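Local atomic coordinates of beta-2-microglobulin (Danio rerio, PDB entry 4M9O), a protein that forms the light-chain component of class I major histocompatibility complexes, which present peptide antigens to the immune system. Residues I39-N44 against L66-A71. Sequence-based numbering, arbitrary orientation.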
ATOM      1  N   ILE A  39      -7.723   1.532  -0.892  1.00 22.18           N
ATOM      2  CA  ILE A  39      -6.398   1.615  -0.343  1.00 22.24           C
ATOM      3  C   ILE A  39      -6.012   3.050  -0.013  1.00 23.11           C
ATOM      4  O   ILE A  39      -6.233   3.919  -0.781  1.00 21.39           O
ATOM      5  CB  ILE A  39      -5.361   1.132  -1.358  1.00 22.08           C
ATOM      6  CG1 ILE A  39      -5.633  -0.272  -1.822  1.00 25.82           C
ATOM      7  CG2 ILE A  39      -3.970   1.261  -0.859  1.00 20.64           C
ATOM      8  CD1 ILE A  39      -4.827  -0.642  -2.920  1.00 25.41           C
ATOM      9  N   GLU A  40      -5.389   3.250   1.127  1.00 23.47           N
ATOM     10  CA  GLU A  40      -4.816   4.543   1.506  1.00 25.70           C
ATOM     11  C   GLU A  40      -3.449   4.386   2.104  1.00 24.94           C
ATOM     12  O   GLU A  40      -3.165   3.412   2.722  1.00 25.52           O
ATOM     13  CB  GLU A  40      -5.655   5.342   2.491  1.00 26.61           C
ATOM     14  CG  GLU A  40      -7.031   5.737   2.063  1.00 33.70           C
ATOM     15  CD  GLU A  40      -7.089   6.571   0.816  1.00 44.85           C
ATOM     16  OE1 GLU A  40      -6.206   7.404   0.548  1.00 48.49           O
ATOM     17  OE2 GLU A  40      -8.054   6.392   0.091  1.00 50.00           O
ATOM     18  N   LEU A  41      -2.605   5.366   1.898  1.00 23.71           N
ATOM     19  CA  LEU A  41      -1.272   5.375   2.443  1.00 22.84           C
ATOM     20  C   LEU A  41      -1.278   6.402   3.551  1.00 23.11           C
ATOM     21  O   LEU A  41      -1.781   7.450   3.387  1.00 23.55           O
ATOM     22  CB  LEU A  41      -0.235   5.712   1.389  1.00 21.63           C
ATOM     23  CG  LEU A  41       0.168   4.653   0.375  1.00 23.40           C
ATOM     24  CD1 LEU A  41       1.087   5.148  -0.705  1.00 19.22           C
ATOM     25  CD2 LEU A  41       0.746   3.543   1.080  1.00 21.93           C
ATOM     26  N   LEU A  42      -0.747   6.055   4.693  1.00 22.95           N
ATOM     27  CA  LEU A  42      -0.794   6.917   5.850  1.00 22.28           C
ATOM     28  C   LEU A  42       0.544   7.252   6.452  1.00 20.89           C
ATOM     29  O   LEU A  42       1.383   6.437   6.552  1.00 18.65           O
ATOM     30  CB  LEU A  42      -1.694   6.312   6.898  1.00 21.60           C
ATOM     31  CG  LEU A  42      -3.175   6.281   6.588  1.00 25.10           C
ATOM     32  CD1 LEU A  42      -3.606   4.961   6.302  1.00 26.39           C
ATOM     33  CD2 LEU A  42      -4.005   6.870   7.621  1.00 25.65           C
ATOM     34  N   LYS A  43       0.710   8.498   6.825  1.00 20.86           N
ATOM     35  CA  LYS A  43       1.877   8.946   7.556  1.00 20.98           C
ATOM     36  C   LYS A  43       1.501   9.521   8.909  1.00 21.65           C
ATOM     37  O   LYS A  43       0.763  10.448   8.994  1.00 21.95           O
ATOM     38  CB  LYS A  43       2.675   9.957   6.775  1.00 22.31           C
ATOM     39  CG  LYS A  43       3.813  10.564   7.559  1.00 21.33           C
ATOM     40  CD  LYS A  43       4.330  11.737   6.870  1.00 23.10           C
ATOM     41  CE  LYS A  43       5.525  12.299   7.534  1.00 28.67           C
ATOM     42  NZ  LYS A  43       5.973  13.507   6.895  1.00 33.37           N
ATOM     43  N   ASN A  44       2.015   8.929   9.962  1.00 21.95           N
ATOM     44  CA  ASN A  44       1.830   9.434  11.303  1.00 23.17           C
ATOM     45  C   ASN A  44       0.341   9.615  11.550  1.00 22.96           C
ATOM     46  O   ASN A  44      -0.101  10.527  12.172  1.00 21.04           O
ATOM     47  CB  ASN A  44       2.677  10.702  11.553  1.00 21.45           C
ATOM     48  CG  ASN A  44       4.156  10.406  11.604  1.00 24.96           C
ATOM     49  OD1 ASN A  44       4.553   9.301  11.828  1.00 22.18           O
ATOM     50  ND2 ASN A  44       4.954  11.393  11.384  1.00 24.32           N
ATOM     51  N   LEU A  66      -3.747  -4.079  -7.744  1.00 18.70           N
ATOM     52  CA  LEU A  66      -3.728  -2.667  -7.627  1.00 20.07           C
ATOM     53  C   LEU A  66      -2.492  -2.201  -6.875  1.00 19.57           C
ATOM     54  O   LEU A  66      -2.107  -2.803  -5.940  1.00 18.56           O
ATOM     55  CB  LEU A  66      -4.976  -2.269  -6.870  1.00 20.73           C
ATOM     56  CG  LEU A  66      -5.568  -0.894  -6.960  1.00 28.95           C
ATOM     57  CD1 LEU A  66      -6.007  -0.590  -8.342  1.00 32.12           C
ATOM     58  CD2 LEU A  66      -6.742  -0.781  -6.024  1.00 31.57           C
ATOM     59  N   THR A  67      -1.936  -1.085  -7.282  1.00 18.77           N
ATOM     60  CA  THR A  67      -0.804  -0.475  -6.631  1.00 20.68           C
ATOM     61  C   THR A  67      -0.999   0.998  -6.270  1.00 20.64           C
ATOM     62  O   THR A  67      -1.374   1.766  -7.068  1.00 20.26           O
ATOM     63  CB  THR A  67       0.446  -0.628  -7.496  1.00 20.48           C
ATOM     64  OG1 THR A  67       0.727  -1.998  -7.663  1.00 23.35           O
ATOM     65  CG2 THR A  67       1.621   0.046  -6.902  1.00 21.22           C
ATOM     66  N   LYS A  68      -0.740   1.353  -5.043  1.00 20.29           N
ATOM     67  CA  LYS A  68      -0.749   2.722  -4.618  1.00 20.79           C
ATOM     68  C   LYS A  68       0.655   3.160  -4.195  1.00 20.22           C
ATOM     69  O   LYS A  68       1.299   2.479  -3.478  1.00 19.78           O
ATOM     70  CB  LYS A  68      -1.741   2.903  -3.483  1.00 22.13           C
ATOM     71  CG  LYS A  68      -1.825   4.225  -2.930  1.00 24.46           C
ATOM     72  CD  LYS A  68      -3.071   4.846  -3.371  1.00 28.62           C
ATOM     73  CE  LYS A  68      -3.791   5.517  -2.300  1.00 26.93           C
ATOM     74  NZ  LYS A  68      -4.985   6.064  -2.838  1.00 25.98           N
ATOM     75  N   SER A  69       1.104   4.300  -4.668  1.00 19.25           N
ATOM     76  CA  SER A  69       2.424   4.812  -4.369  1.00 19.52           C
ATOM     77  C   SER A  69       2.494   6.292  -4.007  1.00 19.75           C
ATOM     78  O   SER A  69       1.640   7.021  -4.352  1.00 18.20           O
ATOM     79  CB  SER A  69       3.363   4.570  -5.513  1.00 20.21           C
ATOM     80  OG  SER A  69       2.851   5.062  -6.682  1.00 22.67           O
ATOM     81  N   VAL A  70       3.526   6.673  -3.300  1.00 18.81           N
ATOM     82  CA  VAL A  70       3.783   8.052  -2.950  1.00 19.74           C
ATOM     83  C   VAL A  70       5.259   8.389  -2.721  1.00 19.68           C
ATOM     84  O   VAL A  70       5.958   7.628  -2.176  1.00 20.02           O
ATOM     85  CB  VAL A  70       2.933   8.458  -1.740  1.00 19.82           C
ATOM     86  CG1 VAL A  70       3.466   7.938  -0.505  1.00 20.25           C
ATOM     87  CG2 VAL A  70       2.721   9.922  -1.680  1.00 20.73           C
ATOM     88  N   ALA A  71       5.695   9.562  -3.116  1.00 21.05           N
ATOM     89  CA  ALA A  71       7.014  10.025  -2.755  1.00 22.12           C
ATOM     90  C   ALA A  71       7.060  10.300  -1.257  1.00 23.07           C
ATOM     91  O   ALA A  71       6.137  10.829  -0.721  1.00 23.80           O
ATOM     92  CB  ALA A  71       7.366  11.216  -3.492  1.00 23.15           C
TER
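I39 and L41 reach from strand 38-43 across to K68, whose long side chain passes between them. Strand 63-72 belongs to the facing sheet of the immunoglobulin C1-set sandwich. Segments 39-43 and 66-71 run 26° apart in the same sense, their axes 7.6 Å apart at the closest. The inner side is tight and apolar. I39 sets its CG2 methyl 3.8 Å from CB of K68. Its extended CG1 branch carries CD1 of I39 to within 3.6 Å of CD2 of L66. L41 turns CD1 across the gap to V70, 3.7 Å from its CG1, and the same methyl also touches CG of K68. I39 also packs on C82 and L41 on C27, so this core adjoins the disulfide between those two cysteines. K68 starts with CG anti to its backbone N (chi1 178°), then bends at the next two torsions, carrying the ammonium past the apolar layer to the side where E40 and Q53 lie. There the contact is looser: NZ of K68 makes a weak hydrogen bond of 3.2 Å to the carbonyl O of I39. A long salt bridge, 3.8 Å, joins NZ of K68 to OE1 of E40, a partly exposed residue whose bent chain brings the carboxylate back toward the lysine. Q53 adds another weak bond to NZ. An alanine in place of K68 would probably open a gap beside L41 and leave the E40 carboxylate without this counter-charge. The chemistry thus divides along a single side chain: its first two methylenes pack into the hydrophobic core, while several weak or long polar contacts share its charged tip.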